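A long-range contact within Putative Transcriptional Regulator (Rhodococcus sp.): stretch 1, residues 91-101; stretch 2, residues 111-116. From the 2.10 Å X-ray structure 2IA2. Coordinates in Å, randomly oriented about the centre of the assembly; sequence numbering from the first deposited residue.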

# COMPACT_ATOMS: atom_id res chain seq x y z
N SER A 91 0.82 -4.81 -6.11
CA SER A 91 -0.42 -5.03 -6.85
C SER A 91 -1.20 -6.16 -6.18
O SER A 91 -0.67 -6.93 -5.36
CB SER A 91 -0.10 -5.37 -8.33
OG SER A 91 0.66 -6.53 -8.32
N LEU A 92 -2.45 -6.30 -6.54
CA LEU A 92 -3.15 -7.49 -6.08
C LEU A 92 -2.43 -8.83 -6.39
O LEU A 92 -2.37 -9.69 -5.52
CB LEU A 92 -4.61 -7.48 -6.54
CG LEU A 92 -5.29 -8.86 -6.53
CD1 LEU A 92 -5.81 -9.16 -5.14
CD2 LEU A 92 -6.44 -8.93 -7.57
N PRO A 93 -1.97 -9.06 -7.64
CA PRO A 93 -1.27 -10.34 -7.87
C PRO A 93 -0.03 -10.55 -6.98
O PRO A 93 0.24 -11.66 -6.55
CB PRO A 93 -0.84 -10.25 -9.35
CG PRO A 93 -1.81 -9.31 -9.96
CD PRO A 93 -2.13 -8.31 -8.91
N GLU A 94 0.75 -9.50 -6.74
CA GLU A 94 1.95 -9.59 -5.91
C GLU A 94 1.55 -9.85 -4.44
O GLU A 94 2.26 -10.55 -3.73
CB GLU A 94 2.75 -8.29 -5.98
CG GLU A 94 3.34 -8.03 -7.35
CD GLU A 94 3.89 -6.59 -7.53
OE1 GLU A 94 3.37 -5.60 -6.97
OE2 GLU A 94 4.82 -6.45 -8.32
N VAL A 95 0.43 -9.29 -3.99
CA VAL A 95 -0.04 -9.55 -2.63
C VAL A 95 -0.50 -11.04 -2.51
O VAL A 95 -0.09 -11.76 -1.57
CB VAL A 95 -1.16 -8.59 -2.21
CG1 VAL A 95 -1.87 -9.10 -0.93
CG2 VAL A 95 -0.59 -7.10 -2.02
N ALA A 96 -1.27 -11.48 -3.49
CA ALA A 96 -1.80 -12.85 -3.57
C ALA A 96 -0.76 -13.95 -3.73
O ALA A 96 -0.88 -14.97 -3.09
CB ALA A 96 -2.82 -12.94 -4.67
N GLN A 97 0.25 -13.75 -4.58
CA GLN A 97 1.24 -14.81 -4.87
C GLN A 97 1.77 -15.65 -3.68
O GLN A 97 1.63 -16.86 -3.71
CB GLN A 97 2.38 -14.31 -5.80
CG GLN A 97 3.12 -15.44 -6.56
CD GLN A 97 2.20 -16.20 -7.53
OE1 GLN A 97 1.32 -15.61 -8.16
NE2 GLN A 97 2.42 -17.47 -7.67
N PRO A 98 2.40 -15.03 -2.66
CA PRO A 98 2.94 -15.87 -1.60
C PRO A 98 1.85 -16.70 -0.89
O PRO A 98 2.12 -17.79 -0.41
CB PRO A 98 3.62 -14.89 -0.62
CG PRO A 98 3.37 -13.53 -1.13
CD PRO A 98 2.65 -13.58 -2.44
N HIS A 99 0.63 -16.21 -0.88
CA HIS A 99 -0.45 -16.90 -0.25
C HIS A 99 -0.93 -18.06 -1.09
O HIS A 99 -1.20 -19.08 -0.59
CB HIS A 99 -1.59 -15.95 0.08
CG HIS A 99 -1.22 -14.88 1.05
ND1 HIS A 99 -0.91 -15.13 2.35
CD2 HIS A 99 -1.08 -13.55 0.88
CE1 HIS A 99 -0.60 -14.00 2.96
NE2 HIS A 99 -0.70 -13.03 2.08
N LEU A 100 -0.96 -17.89 -2.39
CA LEU A 100 -1.22 -19.02 -3.32
C LEU A 100 -0.16 -20.06 -3.21
O LEU A 100 -0.47 -21.26 -3.25
CB LEU A 100 -1.29 -18.55 -4.77
CG LEU A 100 -2.46 -17.59 -5.05
CD1 LEU A 100 -2.52 -17.33 -6.59
CD2 LEU A 100 -3.80 -18.06 -4.46
N GLU A 101 1.10 -19.63 -3.07
CA GLU A 101 2.20 -20.59 -3.00
C GLU A 101 2.05 -21.45 -1.77
O GLU A 101 2.19 -22.66 -1.87
CB GLU A 101 3.58 -19.95 -2.99
CG GLU A 101 4.00 -19.29 -4.28
CD GLU A 101 4.33 -20.27 -5.42
OE1 GLU A 101 4.60 -21.51 -5.22
OE2 GLU A 101 4.31 -19.77 -6.57
N SER A 111 -4.02 -23.39 -7.41
CA SER A 111 -4.77 -22.26 -6.82
C SER A 111 -4.54 -21.03 -7.70
O SER A 111 -3.45 -20.90 -8.25
CB SER A 111 -4.38 -21.99 -5.37
OG SER A 111 -3.00 -21.62 -5.27
N SER A 112 -5.56 -20.18 -7.87
CA SER A 112 -5.51 -19.01 -8.72
C SER A 112 -6.23 -17.87 -8.08
O SER A 112 -7.10 -18.07 -7.16
CB SER A 112 -6.24 -19.28 -10.03
OG SER A 112 -5.73 -20.44 -10.68
N VAL A 113 -5.97 -16.67 -8.62
CA VAL A 113 -6.80 -15.51 -8.24
C VAL A 113 -7.28 -14.91 -9.55
O VAL A 113 -6.52 -14.82 -10.50
CB VAL A 113 -6.00 -14.49 -7.35
CG1 VAL A 113 -6.71 -13.12 -7.29
CG2 VAL A 113 -5.82 -15.03 -5.95
N SER A 114 -8.54 -14.46 -9.59
CA SER A 114 -9.03 -13.76 -10.79
C SER A 114 -9.84 -12.54 -10.42
O SER A 114 -10.22 -12.35 -9.25
CB SER A 114 -9.92 -14.68 -11.66
OG SER A 114 -11.05 -15.08 -10.89
N ILE A 115 -10.07 -11.70 -11.42
CA ILE A 115 -10.92 -10.54 -11.24
C ILE A 115 -11.95 -10.57 -12.35
O ILE A 115 -11.79 -11.32 -13.30
CB ILE A 115 -10.07 -9.23 -11.29
CG1 ILE A 115 -9.40 -9.10 -12.67
CG2 ILE A 115 -9.09 -9.21 -10.10
CD1 ILE A 115 -8.78 -7.79 -12.94
N LEU A 116 -12.99 -9.75 -12.22
CA LEU A 116 -14.08 -9.74 -13.20
C LEU A 116 -13.85 -8.69 -14.27
O LEU A 116 -13.45 -7.56 -13.97
CB LEU A 116 -15.42 -9.50 -12.50
CG LEU A 116 -16.67 -9.73 -13.34
CD1 LEU A 116 -16.81 -11.20 -13.71
CD2 LEU A 116 -17.91 -9.24 -12.61

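A helix, residues 92-101, lies along a strand, residues 111-116. The two run nearly antiparallel, at 160°, and their axes approach to 8.5 Å. Leu 92, Ala 96 and Leu 100 are four residues apart, so they share one face of the helix, and all three point toward the strand. In the strand, side chains alternate. Ser 111, Val 113 and Ile 115 point toward the helix; Ser 112 and Ser 114 point away.

Val 113 is the centre of the apolar packing. Its chi1 is t, at 164°. In this rotamer CG2 meets Ala 96 CB at 3.9 Å and Leu 100 CD2 also at 3.9 Å, while CG1 lies 4.2 Å from Leu 92 CD2. Both methyls are therefore used. The CA atoms of Ala 96 and Val 113 are 7.3 Å apart, and the short alanine side chain fits that space.

Leu 92 is t, p. This brings its CD2 to 3.7 Å from Ile 115 CG2, at the partly exposed end of the contact. Leu 100 is m, t, and it has the largest area covered by the other stretch. Its CD1 reaches the strand backbone, 4.0 Å from Ser 112 C.

Ser 111 adds the polar contact. The backbones are closer here, with 5.9 Å between the CA atoms of Leu 100 and Ser 111. With chi1 p, at 62°, Ser 111 OG lies 3.3 Å from Leu 100 O, at best a weak hydrogen bond. OG is also 3.5 Å from Leu 100 CB.

Ser 91 caps the helix. Its p rotamer places OG 3.4 Å from Glu 94 N, a weak capping bond. Glu 94 returns the contact: its OE1 accepts from Ser 91 N at 2.8 Å. Pro 98 has no N-H to bond to the preceding turn, and the helix kinks there.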